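Effector protein MavE (Legionella pneumophila subsp. pneumophila, PDB 6PIR) acts as a virulence effector needed for endoplasmic reticulum-mediated remodelling of the Legionella-containing vacuole, for evasion of lysosomes and for replication inside macrophages and amoebae. Local coordinates at residues F17-L22 and S118-S123; I12-F17 and A74-K79; D55-E60 and N114-V119; Y45-R50 and A68-I73; R50-D55 and L106-D111. All blocks are in the same frame, centred on the assembly; numbering follows the deposited sequence. Where two conformers were deposited one is given.

Contact 1: F17-L22 and S118-S123; sequences FLETIL and SVRENS
Ser-123 holds OG anti to its backbone N (chi1 -177°), while Glu-19 has CG anti to its carbonyl carbon and a chain extended beyond it, and the two polar ends meet between the helices. Ser-123 OG donates to Glu-19 OE2 at 2.9 Å, using the anti lone pair of that oxygen, the one turned away from OE1. OE1 forms a salt bridge with Arg-127 one helical turn further on, so both carboxylate oxygens of this buried residue have partners, which would favour the charged form. At the other end of the contact, the Arg-120 chain bends at chi3 (79°), and NH1 donates to Leu-22 O at 3.0 Å. The oxygen lies at the edge of the guanidinium, close to its plane, near the C-terminal end of helix 5-21. Alongside these polar links, Val-119 packs on the leucines: its CG1 meets Leu-22 CD1 at 3.7 Å and Leu-18 CD2 at 4.0 Å; the Leu-18 side chain crosses it at about a right angle. The helical segments run nearly antiparallel, their axes 9.2 Å apart at 151°, as expected for neighbouring helices in an antiparallel helical bundle, here the first and last helices of this part of MavE.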
# COMPACT_ATOMS: atom_id res chain seq x y z
N PHE A 17 2.57 -4.24 5.33
CA PHE A 17 1.83 -5.31 4.66
C PHE A 17 2.18 -5.40 3.18
O PHE A 17 2.24 -6.50 2.64
CB PHE A 17 0.34 -5.13 4.81
CG PHE A 17 -0.20 -5.58 6.12
CD1 PHE A 17 -0.02 -6.90 6.55
CD2 PHE A 17 -0.87 -4.71 6.94
CE1 PHE A 17 -0.52 -7.32 7.76
CE2 PHE A 17 -1.41 -5.15 8.14
CZ PHE A 17 -1.22 -6.46 8.55
N LEU A 18 2.36 -4.25 2.51
CA LEU A 18 2.79 -4.25 1.11
C LEU A 18 4.08 -5.03 0.94
O LEU A 18 4.20 -5.89 0.05
CB LEU A 18 2.98 -2.80 0.62
CG LEU A 18 3.51 -2.67 -0.82
CD1 LEU A 18 2.58 -3.25 -1.89
CD2 LEU A 18 3.83 -1.15 -1.13
N GLU A 19 5.08 -4.74 1.78
CA GLU A 19 6.36 -5.43 1.66
C GLU A 19 6.21 -6.92 1.95
O GLU A 19 6.85 -7.75 1.30
CB GLU A 19 7.39 -4.82 2.62
CG GLU A 19 7.86 -3.43 2.25
CD GLU A 19 8.47 -2.72 3.47
OE1 GLU A 19 9.26 -3.37 4.17
OE2 GLU A 19 8.08 -1.55 3.76
N THR A 20 5.40 -7.26 2.96
CA THR A 20 5.17 -8.66 3.31
C THR A 20 4.53 -9.42 2.14
O THR A 20 5.02 -10.49 1.73
CB THR A 20 4.28 -8.70 4.57
OG1 THR A 20 4.95 -8.07 5.68
CG2 THR A 20 3.92 -10.14 4.99
N ILE A 21 3.49 -8.84 1.54
CA ILE A 21 2.81 -9.48 0.41
C ILE A 21 3.78 -9.63 -0.75
O ILE A 21 3.86 -10.69 -1.38
CB ILE A 21 1.56 -8.67 0.03
CG1 ILE A 21 0.56 -8.70 1.19
CG2 ILE A 21 0.88 -9.25 -1.24
CD1 ILE A 21 -0.58 -7.68 1.04
N LEU A 22 4.60 -8.61 -1.00
CA LEU A 22 5.57 -8.71 -2.08
C LEU A 22 6.77 -9.59 -1.73
O LEU A 22 7.63 -9.80 -2.58
CB LEU A 22 6.04 -7.30 -2.47
CG LEU A 22 4.88 -6.46 -3.02
CD1 LEU A 22 5.32 -5.03 -3.36
CD2 LEU A 22 4.20 -7.17 -4.22
N SER A 118 11.74 -3.80 -6.59
CA SER A 118 12.03 -2.37 -6.39
C SER A 118 10.97 -1.71 -5.54
O SER A 118 11.29 -0.86 -4.70
CB SER A 118 12.14 -1.64 -7.72
OG SER A 118 13.27 -2.05 -8.46
N VAL A 119 9.70 -2.05 -5.76
CA VAL A 119 8.63 -1.50 -4.93
C VAL A 119 8.87 -1.87 -3.48
O VAL A 119 8.76 -1.04 -2.59
CB VAL A 119 7.25 -1.99 -5.41
CG1 VAL A 119 6.19 -1.54 -4.39
CG2 VAL A 119 6.96 -1.45 -6.80
N ARG A 120 9.18 -3.15 -3.24
CA ARG A 120 9.49 -3.61 -1.90
C ARG A 120 10.56 -2.73 -1.26
O ARG A 120 10.42 -2.30 -0.12
CB ARG A 120 9.95 -5.06 -1.98
CG ARG A 120 9.92 -5.88 -0.72
CD ARG A 120 9.97 -7.36 -1.16
NE ARG A 120 11.31 -7.84 -1.54
CZ ARG A 120 11.54 -8.83 -2.41
NH1 ARG A 120 10.53 -9.44 -3.01
NH2 ARG A 120 12.79 -9.20 -2.69
N GLU A 121 11.63 -2.43 -2.02
CA GLU A 121 12.75 -1.67 -1.44
C GLU A 121 12.40 -0.19 -1.26
O GLU A 121 12.74 0.40 -0.23
CB GLU A 121 13.99 -1.90 -2.27
CG GLU A 121 14.48 -3.35 -2.08
CD GLU A 121 15.36 -3.81 -3.21
OE1 GLU A 121 15.47 -3.03 -4.18
OE2 GLU A 121 15.92 -4.93 -3.14
N ASN A 122 11.73 0.41 -2.24
CA ASN A 122 11.19 1.76 -2.07
C ASN A 122 10.37 1.83 -0.79
O ASN A 122 10.56 2.71 0.05
CB ASN A 122 10.30 2.15 -3.27
CG ASN A 122 11.07 2.35 -4.59
OD1 ASN A 122 12.29 2.52 -4.61
ND2 ASN A 122 10.33 2.31 -5.72
N SER A 123 9.47 0.86 -0.61
CA SER A 123 8.59 0.82 0.54
C SER A 123 9.38 0.71 1.83
O SER A 123 9.11 1.43 2.80
CB SER A 123 7.60 -0.36 0.40
OG SER A 123 6.70 -0.37 1.49

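Contact 2: I12-F17 and A74-K79; sequences INSLMF and ALVSEK
Aromatic packing joins Phe-17 to Leu-75 in a CH-pi contact: Leu-75 CB stands over one face of the ring, 3.8 Å from the centroid of Phe-17 and 17° off the ring normal. The methyl CD1 of Leu-75 extends the cover across the same ring, reaching Phe-17 CD1 at 3.7 Å.

Aliphatic contacts centre on one methyl. Val-76 CG2, anti to its own carbonyl carbon, approaches the ring of Phe-17 at the edge, 3.6 Å from CD2, and also packs against the helix backbone, 3.5 Å from Ser-14 N. It also meets Asn-13 CB, at 3.6 Å from Val-76 CG2, and the Ser-14 side chain. The valine methyl thus fits against three residues, Asn-13, Ser-14 and Phe-17, within little more than one helical turn.

Polar groups contribute no hydrogen bond across the interface. Ser-14 OG bonds back to Phe-10 O in its own helix and touches Val-76 CG2 by packing. Helix 26-36 adds Phe-35 and Thr-36 beside Leu-75. This is apolar side-chain packing between helices 5-21 and 59-77 of an all-helical bundle.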
# COMPACT_ATOMS: atom_id res chain seq x y z
N ILE A 12 2.75 3.62 7.53
CA ILE A 12 3.76 2.67 8.00
C ILE A 12 3.21 1.24 8.02
O ILE A 12 3.86 0.28 7.57
CB ILE A 12 4.26 3.09 9.39
CG1 ILE A 12 5.14 4.33 9.27
CG2 ILE A 12 4.99 1.95 10.06
CD1 ILE A 12 5.36 4.96 10.57
N ASN A 13 1.99 1.07 8.53
CA ASN A 13 1.43 -0.29 8.60
C ASN A 13 1.07 -0.83 7.23
O ASN A 13 1.19 -2.05 6.96
CB ASN A 13 0.21 -0.28 9.50
CG ASN A 13 0.57 -0.08 10.93
OD1 ASN A 13 1.63 -0.52 11.37
ND2 ASN A 13 -0.32 0.55 11.68
N SER A 14 0.59 0.06 6.36
CA SER A 14 0.26 -0.33 4.99
C SER A 14 1.51 -0.76 4.23
O SER A 14 1.49 -1.76 3.51
CB SER A 14 -0.43 0.85 4.32
OG SER A 14 -1.66 1.10 4.97
N LEU A 15 2.60 -0.00 4.38
CA LEU A 15 3.85 -0.37 3.76
C LEU A 15 4.39 -1.68 4.30
O LEU A 15 4.90 -2.49 3.53
CB LEU A 15 4.87 0.75 3.96
CG LEU A 15 4.47 2.03 3.26
CD1 LEU A 15 5.58 3.06 3.49
CD2 LEU A 15 4.18 1.81 1.80
N MET A 16 4.24 -1.92 5.61
CA MET A 16 4.65 -3.22 6.14
C MET A 16 3.90 -4.36 5.46
O MET A 16 4.51 -5.35 5.03
CB MET A 16 4.46 -3.24 7.65
CG MET A 16 4.08 -4.62 8.20
SD MET A 16 3.32 -4.33 9.77
CE MET A 16 1.62 -4.24 9.27
N PHE A 17 2.57 -4.24 5.33
CA PHE A 17 1.83 -5.31 4.66
C PHE A 17 2.18 -5.40 3.18
O PHE A 17 2.24 -6.50 2.64
CB PHE A 17 0.34 -5.13 4.81
CG PHE A 17 -0.20 -5.58 6.12
CD1 PHE A 17 -0.02 -6.90 6.55
CD2 PHE A 17 -0.87 -4.71 6.94
CE1 PHE A 17 -0.52 -7.32 7.76
CE2 PHE A 17 -1.41 -5.15 8.14
CZ PHE A 17 -1.22 -6.46 8.55
N ALA A 74 -6.99 -3.09 3.21
CA ALA A 74 -7.96 -3.92 3.90
C ALA A 74 -7.44 -4.36 5.26
O ALA A 74 -8.15 -4.25 6.27
CB ALA A 74 -8.28 -5.15 3.03
N LEU A 75 -6.20 -4.87 5.30
CA LEU A 75 -5.65 -5.42 6.53
C LEU A 75 -5.42 -4.34 7.58
O LEU A 75 -5.76 -4.52 8.76
CB LEU A 75 -4.34 -6.15 6.23
CG LEU A 75 -4.49 -7.48 5.45
CD1 LEU A 75 -3.14 -7.93 4.94
CD2 LEU A 75 -5.10 -8.55 6.33
N VAL A 76 -4.88 -3.20 7.17
CA VAL A 76 -4.73 -2.11 8.13
C VAL A 76 -6.09 -1.59 8.58
O VAL A 76 -6.33 -1.41 9.78
CB VAL A 76 -3.87 -0.98 7.54
CG1 VAL A 76 -3.87 0.24 8.47
CG2 VAL A 76 -2.43 -1.47 7.32
N SER A 77 -7.01 -1.39 7.64
CA SER A 77 -8.29 -0.78 7.99
C SER A 77 -9.10 -1.67 8.92
O SER A 77 -9.86 -1.15 9.74
CB SER A 77 -9.12 -0.49 6.73
OG SER A 77 -8.50 0.43 5.86
N GLU A 78 -8.97 -3.00 8.83
CA GLU A 78 -9.82 -3.80 9.70
C GLU A 78 -9.36 -3.82 11.16
O GLU A 78 -10.08 -4.37 11.99
CB GLU A 78 -9.95 -5.23 9.16
CG GLU A 78 -8.72 -6.03 9.24
CD GLU A 78 -8.88 -7.35 8.51
OE1 GLU A 78 -7.99 -8.22 8.68
OE2 GLU A 78 -9.86 -7.48 7.74
N LYS A 79 -8.20 -3.24 11.49
CA LYS A 79 -7.78 -3.12 12.88
C LYS A 79 -8.66 -2.15 13.69
O LYS A 79 -8.69 -2.25 14.92
CB LYS A 79 -6.31 -2.70 12.95
CG LYS A 79 -5.73 -2.51 14.35
CD LYS A 79 -4.27 -2.15 14.27
CE LYS A 79 -3.64 -1.85 15.64
NZ LYS A 79 -2.18 -1.57 15.48

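Contact 3: D55-E60 and N114-V119; sequences DDWSKE and NRLKSV
Trp-57 and Arg-115 join the starts of two helices, 59-77 and 115-134, each opened by an N-cap residue: Ser-58, whose OG accepts from Asp-61 N, and Asn-114, whose OD1 accepts from Lys-117 N. Arg-115 is extended from CG to NE (chi3 -171°), and lays its aliphatic part and its charge over one face of the indole. Its CD sits above the middle of the ring system, 3.6 Å from the centroid of the Trp-57 five-membered ring, a CH-pi contact. Farther out the guanidinium stacks on the indole in a cation-pi interaction, with planes 19° apart and Arg-115 CZ 4.7 Å from the same centroid. The indole edge is met by Val-119, whose CG2 lies 3.7 Å from Trp-57 CH2. Arg-115 NH2 gives a hydrogen bond of 2.6 Å to Asp-56 O, tilted out of the guanidinium plane and above that of the carbonyl. A water accepts from Arg-115 NE at 3.0 Å and from Ser-58 N at 2.9 Å, while NH1 bonds to Thr-110 OG1. With its three nitrogens engaged, the guanidinium is probably restricted in rotation, and its charge probably stabilised by these acceptors, the indole face and, at longer range, the Asp-56 carboxylate.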
# COMPACT_ATOMS: atom_id res chain seq x y z
N ASP A 55 2.79 2.62 -18.55
CA ASP A 55 2.91 1.99 -19.87
C ASP A 55 4.16 1.14 -20.00
O ASP A 55 4.24 0.33 -20.94
CB ASP A 55 2.86 3.03 -20.98
CG ASP A 55 1.54 3.75 -21.02
OD1 ASP A 55 0.54 3.16 -20.55
OD2 ASP A 55 1.50 4.88 -21.53
N ASP A 56 5.11 1.28 -19.08
CA ASP A 56 6.30 0.44 -19.00
C ASP A 56 6.12 -0.72 -18.04
O ASP A 56 7.06 -1.50 -17.86
CB ASP A 56 7.51 1.26 -18.54
CG ASP A 56 7.94 2.27 -19.55
OD1 ASP A 56 7.95 1.94 -20.75
OD2 ASP A 56 8.27 3.40 -19.15
N TRP A 57 4.96 -0.85 -17.39
CA TRP A 57 4.68 -1.96 -16.48
C TRP A 57 3.88 -3.04 -17.22
O TRP A 57 2.92 -2.73 -17.93
CB TRP A 57 3.86 -1.46 -15.28
CG TRP A 57 4.63 -0.72 -14.20
CD1 TRP A 57 5.34 0.45 -14.32
CD2 TRP A 57 4.76 -1.13 -12.84
NE1 TRP A 57 5.87 0.81 -13.09
CE2 TRP A 57 5.53 -0.14 -12.16
CE3 TRP A 57 4.25 -2.21 -12.10
CZ2 TRP A 57 5.83 -0.23 -10.80
CZ3 TRP A 57 4.57 -2.30 -10.75
CH2 TRP A 57 5.35 -1.32 -10.12
N SER A 58 4.25 -4.30 -17.02
CA SER A 58 3.43 -5.39 -17.55
C SER A 58 2.11 -5.47 -16.80
O SER A 58 1.98 -5.01 -15.67
CB SER A 58 4.16 -6.72 -17.45
OG SER A 58 4.32 -7.12 -16.10
N LYS A 59 1.10 -6.08 -17.44
CA LYS A 59 -0.19 -6.28 -16.79
C LYS A 59 -0.03 -7.09 -15.51
O LYS A 59 -0.66 -6.80 -14.49
CB LYS A 59 -1.18 -6.95 -17.76
CG LYS A 59 -2.48 -7.44 -17.10
CD LYS A 59 -3.48 -8.09 -18.08
CE LYS A 59 -3.24 -9.59 -18.19
NZ LYS A 59 -4.42 -10.32 -18.77
N GLU A 60 0.82 -8.11 -15.55
CA GLU A 60 0.99 -8.96 -14.38
C GLU A 60 1.60 -8.19 -13.20
O GLU A 60 1.22 -8.41 -12.05
CB GLU A 60 1.84 -10.17 -14.72
CG GLU A 60 1.10 -11.12 -15.63
CD GLU A 60 -0.14 -11.75 -14.98
OE1 GLU A 60 -0.04 -12.30 -13.84
OE2 GLU A 60 -1.21 -11.73 -15.63
N ASN A 114 12.79 -6.65 -12.22
CA ASN A 114 11.96 -7.11 -11.13
C ASN A 114 11.36 -5.91 -10.43
O ASN A 114 11.85 -5.48 -9.38
CB ASN A 114 12.76 -7.98 -10.17
CG ASN A 114 11.88 -8.70 -9.16
OD1 ASN A 114 10.75 -8.28 -8.88
ND2 ASN A 114 12.42 -9.75 -8.58
N ARG A 115 10.31 -5.35 -11.02
CA ARG A 115 9.75 -4.09 -10.53
C ARG A 115 9.20 -4.22 -9.12
O ARG A 115 9.24 -3.25 -8.35
CB ARG A 115 8.65 -3.61 -11.46
CG ARG A 115 9.12 -3.27 -12.85
CD ARG A 115 8.10 -2.35 -13.51
NE ARG A 115 8.37 -2.13 -14.93
CZ ARG A 115 9.26 -1.27 -15.41
NH1 ARG A 115 10.01 -0.56 -14.57
NH2 ARG A 115 9.42 -1.12 -16.72
N LEU A 116 8.63 -5.37 -8.78
CA LEU A 116 8.05 -5.52 -7.45
C LEU A 116 9.13 -5.62 -6.39
O LEU A 116 8.91 -5.17 -5.25
CB LEU A 116 7.12 -6.73 -7.43
CG LEU A 116 5.70 -6.47 -8.00
CD1 LEU A 116 4.95 -5.29 -7.35
CD2 LEU A 116 5.69 -6.26 -9.50
N LYS A 117 10.30 -6.16 -6.74
CA LYS A 117 11.42 -6.09 -5.80
C LYS A 117 11.78 -4.63 -5.54
O LYS A 117 12.05 -4.22 -4.39
CB LYS A 117 12.61 -6.90 -6.35
CG LYS A 117 13.84 -6.95 -5.42
CD LYS A 117 15.02 -7.76 -6.02
CE LYS A 117 14.71 -9.25 -6.25
NZ LYS A 117 15.97 -10.01 -6.65
N SER A 118 11.74 -3.80 -6.59
CA SER A 118 12.03 -2.37 -6.39
C SER A 118 10.97 -1.71 -5.54
O SER A 118 11.29 -0.86 -4.70
CB SER A 118 12.14 -1.64 -7.72
OG SER A 118 13.27 -2.05 -8.46
N VAL A 119 9.70 -2.05 -5.76
CA VAL A 119 8.63 -1.50 -4.93
C VAL A 119 8.87 -1.87 -3.48
O VAL A 119 8.76 -1.04 -2.59
CB VAL A 119 7.25 -1.99 -5.41
CG1 VAL A 119 6.19 -1.54 -4.39
CG2 VAL A 119 6.96 -1.45 -6.80
O HOH W 1 6.84 -4.57 -15.83

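Contact 4: Y45-R50 and A68-I73; sequences YQINSR and AIAEAI
Aromatic and aliphatic contacts carry the meeting of Tyr-45 with helix 59-77. Ile-73 CD1 lies over one face of the tyrosine ring, offset toward the rim and 4.1 Å from the Tyr-45 centroid, 18° off the ring normal, which makes a CH-pi contact. The second branch of the same isoleucine, CG2, is anti to its backbone N and reaches toward the phenol end: it comes within 3.3 Å of Tyr-45 OH and 3.7 Å of CZ. The two side chains slide past each other in opposite directions. At the edge of the ring, near its plane, Ala-70 CB approaches Tyr-45 CD2 at 4.0 Å.

Purely aliphatic packing follows one turn earlier on the helix. Ile-47 sends CD1 (chi2 157°) toward the helix, where it lies 3.6 Å from Ile-69 CG2 and also touches Ala-70. Tyr-45 is the last residue of the NPxY motif, which spans Asn-42 to Tyr-45 and is of the kind that binds phosphotyrosine-binding domains of eukaryotic signalling and adapter proteins, as it probably does in MavE; here the tyrosine is partly exposed, with one ring face against the bundle and Arg-95 of helix 85-106 nearby.

Hydrogen bonds shape the loop itself. Gln-46 O accepts from two side chains on opposite faces of its carbonyl plane: Arg-50 NH1 at 2.8 Å and Ser-49 OG at 3.1 Å. Backbone angles in the 47-49 stretch are helical, and Arg-50 N bonds to Ile-47 O. The guanidinium of Arg-50 has a further partner in Asp-100 of helix 85-106, to which NH2 makes a salt bridge.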
# COMPACT_ATOMS: atom_id res chain seq x y z
N TYR A 45 -10.26 1.05 -5.62
CA TYR A 45 -9.35 2.13 -5.27
C TYR A 45 -8.73 2.86 -6.45
O TYR A 45 -8.06 3.88 -6.24
CB TYR A 45 -8.23 1.61 -4.36
CG TYR A 45 -8.73 1.17 -3.02
CD1 TYR A 45 -9.50 2.01 -2.23
CD2 TYR A 45 -8.39 -0.07 -2.51
CE1 TYR A 45 -9.97 1.60 -1.00
CE2 TYR A 45 -8.84 -0.48 -1.29
CZ TYR A 45 -9.63 0.36 -0.52
OH TYR A 45 -10.09 -0.06 0.71
N GLN A 46 -8.91 2.37 -7.68
CA GLN A 46 -8.29 2.96 -8.87
C GLN A 46 -6.77 3.08 -8.72
O GLN A 46 -6.18 4.12 -8.98
CB GLN A 46 -8.89 4.34 -9.18
CG GLN A 46 -10.40 4.48 -9.18
CD GLN A 46 -10.80 5.94 -9.31
OE1 GLN A 46 -10.25 6.81 -8.62
NE2 GLN A 46 -11.73 6.23 -10.20
N ILE A 47 -6.13 2.00 -8.27
CA ILE A 47 -4.69 2.06 -8.04
C ILE A 47 -3.92 2.11 -9.35
O ILE A 47 -2.93 2.84 -9.48
CB ILE A 47 -4.25 0.87 -7.16
CG1 ILE A 47 -5.01 0.90 -5.83
CG2 ILE A 47 -2.76 0.89 -6.92
CD1 ILE A 47 -5.09 -0.45 -5.12
N ASN A 48 -4.42 1.39 -10.38
CA ASN A 48 -3.77 1.36 -11.69
C ASN A 48 -3.44 2.75 -12.22
O ASN A 48 -2.34 2.98 -12.74
CB ASN A 48 -4.68 0.64 -12.70
CG ASN A 48 -4.39 -0.83 -12.80
OD1 ASN A 48 -3.36 -1.29 -12.33
ND2 ASN A 48 -5.30 -1.58 -13.42
N SER A 49 -4.35 3.70 -12.07
CA SER A 49 -4.10 5.00 -12.67
C SER A 49 -2.97 5.78 -12.00
O SER A 49 -2.50 6.78 -12.57
CB SER A 49 -5.36 5.84 -12.63
OG SER A 49 -5.70 6.14 -11.28
N ARG A 50 -2.53 5.38 -10.82
CA ARG A 50 -1.52 6.12 -10.06
C ARG A 50 -0.11 5.57 -10.22
O ARG A 50 0.84 6.09 -9.63
CB ARG A 50 -1.95 6.13 -8.59
CG ARG A 50 -3.29 6.86 -8.35
CD ARG A 50 -4.02 6.41 -7.07
NE ARG A 50 -5.02 7.39 -6.62
CZ ARG A 50 -6.23 7.52 -7.14
NH1 ARG A 50 -6.60 6.73 -8.15
NH2 ARG A 50 -7.07 8.44 -6.66
N ALA A 68 -1.75 -6.09 -4.02
CA ALA A 68 -1.07 -5.99 -2.74
C ALA A 68 -1.47 -4.72 -2.00
O ALA A 68 -1.64 -4.75 -0.78
CB ALA A 68 0.44 -6.05 -2.93
N ILE A 69 -1.58 -3.60 -2.71
CA ILE A 69 -2.01 -2.35 -2.07
C ILE A 69 -3.42 -2.50 -1.50
O ILE A 69 -3.70 -2.05 -0.38
CB ILE A 69 -1.94 -1.18 -3.05
CG1 ILE A 69 -0.48 -0.77 -3.34
CG2 ILE A 69 -2.69 0.02 -2.48
CD1 ILE A 69 0.24 -0.05 -2.19
N ALA A 70 -4.35 -3.04 -2.30
CA ALA A 70 -5.73 -3.17 -1.84
C ALA A 70 -5.79 -4.09 -0.62
O ALA A 70 -6.51 -3.79 0.35
CB ALA A 70 -6.64 -3.68 -2.96
N GLU A 71 -4.98 -5.15 -0.62
CA GLU A 71 -4.94 -6.07 0.52
C GLU A 71 -4.35 -5.40 1.73
O GLU A 71 -4.81 -5.62 2.85
CB GLU A 71 -4.14 -7.32 0.16
CG GLU A 71 -4.90 -8.23 -0.82
CD GLU A 71 -3.99 -9.02 -1.76
OE1 GLU A 71 -2.79 -9.18 -1.48
OE2 GLU A 71 -4.48 -9.49 -2.79
N ALA A 72 -3.31 -4.59 1.52
CA ALA A 72 -2.69 -3.86 2.61
C ALA A 72 -3.68 -2.91 3.25
O ALA A 72 -3.80 -2.87 4.48
CB ALA A 72 -1.46 -3.10 2.10
N ILE A 73 -4.42 -2.16 2.44
CA ILE A 73 -5.42 -1.22 2.97
C ILE A 73 -6.49 -1.98 3.76
O ILE A 73 -6.88 -1.56 4.86
CB ILE A 73 -6.04 -0.39 1.84
CG1 ILE A 73 -5.00 0.51 1.20
CG2 ILE A 73 -7.24 0.41 2.32
CD1 ILE A 73 -5.45 1.10 -0.10

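Contact 5: R50-D55 and L106-D111; sequences RITNAD and LTANTD
Thr-52 and Thr-107 bring two irregular backbones side by side, their CA atoms 5.4 Å apart, one lying between helices 26-36 and 59-77 and the other just after helix 85-106. A bond from main chain to side chain links them: Thr-52 N donates to Thr-107 OG1 at 2.8 Å in a nearly straight bond, 176° at the hydrogen. Thr-107 holds OG1 between its backbone N and carbonyl carbon (chi1 59°), which leaves CG2 anti to the carbonyl carbon. The hydroxyl also bonds to Val-103 O, one turn back on its helix, and so joins that helix end to the loop. The hydroxyl of Thr-52 has its own partner in Pro-104 O.

Apolar contacts flank these bonds. Ile-51 CG2 rests 3.9 Å from Thr-107 CB, and its side chain crosses that of the threonine at about a right angle. Thr-52 CG2 in turn lies 4.1 Å from Ala-108 CA. Trp-57 and Phe-65 also touch both Ile-51 and Thr-107, which places the apolar side of the contact against helix 59-77 and the loop before it. The contact joins two interhelical connections at one end of this all-helical bundle, the loop before helix 59-77 and the one after helix 85-106.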
# COMPACT_ATOMS: atom_id res chain seq x y z
N ARG A 50 -2.53 5.38 -10.82
CA ARG A 50 -1.52 6.12 -10.06
C ARG A 50 -0.11 5.57 -10.22
O ARG A 50 0.84 6.09 -9.63
CB ARG A 50 -1.95 6.13 -8.59
CG ARG A 50 -3.29 6.86 -8.35
CD ARG A 50 -4.02 6.41 -7.07
NE ARG A 50 -5.02 7.39 -6.62
CZ ARG A 50 -6.23 7.52 -7.14
NH1 ARG A 50 -6.60 6.73 -8.15
NH2 ARG A 50 -7.07 8.44 -6.66
N ILE A 51 0.06 4.50 -11.00
CA ILE A 51 1.38 3.90 -11.18
C ILE A 51 2.25 4.77 -12.08
O ILE A 51 1.84 5.15 -13.18
CB ILE A 51 1.23 2.49 -11.76
CG1 ILE A 51 0.54 1.58 -10.75
CG2 ILE A 51 2.59 1.90 -12.13
CD1 ILE A 51 0.28 0.13 -11.26
N THR A 52 3.45 5.08 -11.61
CA THR A 52 4.39 5.86 -12.40
C THR A 52 4.91 5.08 -13.60
O THR A 52 5.38 3.95 -13.47
CB THR A 52 5.56 6.29 -11.53
OG1 THR A 52 5.04 7.14 -10.51
CG2 THR A 52 6.60 7.04 -12.35
N ASN A 53 4.86 5.73 -14.76
CA ASN A 53 5.28 5.14 -16.03
C ASN A 53 4.58 3.81 -16.24
O ASN A 53 5.20 2.79 -16.53
CB ASN A 53 6.79 5.00 -16.10
CG ASN A 53 7.49 6.36 -16.14
OD1 ASN A 53 6.95 7.34 -16.69
ND2 ASN A 53 8.68 6.43 -15.55
N ALA A 54 3.26 3.85 -16.09
CA ALA A 54 2.45 2.64 -16.11
C ALA A 54 2.53 1.90 -17.45
O ALA A 54 2.33 0.69 -17.50
CB ALA A 54 1.01 3.01 -15.78
N ASP A 55 2.79 2.62 -18.55
CA ASP A 55 2.91 1.99 -19.87
C ASP A 55 4.16 1.14 -20.00
O ASP A 55 4.24 0.33 -20.94
CB ASP A 55 2.86 3.03 -20.98
CG ASP A 55 1.54 3.75 -21.02
OD1 ASP A 55 0.54 3.16 -20.55
OD2 ASP A 55 1.50 4.88 -21.53
N LEU A 106 6.04 4.98 -4.67
CA LEU A 106 6.39 3.57 -4.57
C LEU A 106 6.66 2.94 -5.92
O LEU A 106 7.49 2.03 -6.03
CB LEU A 106 5.26 2.81 -3.86
CG LEU A 106 4.99 3.11 -2.38
CD1 LEU A 106 3.63 2.57 -2.03
CD2 LEU A 106 6.06 2.53 -1.46
N THR A 107 5.99 3.41 -6.98
CA THR A 107 6.10 2.81 -8.31
C THR A 107 7.12 3.52 -9.20
O THR A 107 7.29 3.16 -10.37
CB THR A 107 4.74 2.79 -9.01
OG1 THR A 107 4.24 4.13 -9.13
CG2 THR A 107 3.74 1.94 -8.22
N ALA A 108 7.85 4.50 -8.65
CA ALA A 108 8.85 5.24 -9.40
C ALA A 108 10.19 4.53 -9.34
O ALA A 108 10.49 3.85 -8.36
CB ALA A 108 8.99 6.65 -8.82
N ASN A 109 11.01 4.71 -10.39
CA ASN A 109 12.41 4.25 -10.45
C ASN A 109 12.54 2.75 -10.21
O ASN A 109 13.48 2.30 -9.56
CB ASN A 109 13.32 4.99 -9.47
CG ASN A 109 13.38 6.46 -9.74
OD1 ASN A 109 13.60 6.87 -10.88
ND2 ASN A 109 13.23 7.28 -8.71
N THR A 110 11.58 1.97 -10.70
CA THR A 110 11.67 0.54 -10.49
C THR A 110 12.53 -0.11 -11.57
O THR A 110 12.62 0.36 -12.72
CB THR A 110 10.29 -0.13 -10.45
OG1 THR A 110 9.61 0.04 -11.71
CG2 THR A 110 9.48 0.42 -9.27
N ASP A 111 13.18 -1.18 -11.18
CA ASP A 111 14.04 -1.89 -12.10
C ASP A 111 13.21 -2.87 -12.93
O ASP A 111 12.53 -3.72 -12.36
CB ASP A 111 15.14 -2.56 -11.30
CG ASP A 111 16.12 -3.36 -12.15
OD1 ASP A 111 15.94 -3.53 -13.37
OD2 ASP A 111 17.15 -3.74 -11.58

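In the fold
Contacts 3 and 5 form one end of the bundle, their centres 7 Å apart, joined by hydrogen bonds from Arg-115 NH1 to Thr-110 OG1 and between Ser-118 OG and Asp-111 N, each probable at 2.9 Å. Contact 2 lies across the chain's centre, about 22 Å from contact 3 and 21 Å from contact 5, centre to centre. Contact 1 bridges these regions: it shares Phe-17 with contact 2 and Val-119 with contact 3, and Leu-22 CD2 packs on Leu-116 CD1 at 3.7 Å. Contact 4, which holds the NPxY tyrosine, lies about 13 Å from contacts 1 and 5 between centres; Arg-50 belongs to both 4 and 5, and Ala-68 packs on Leu-18.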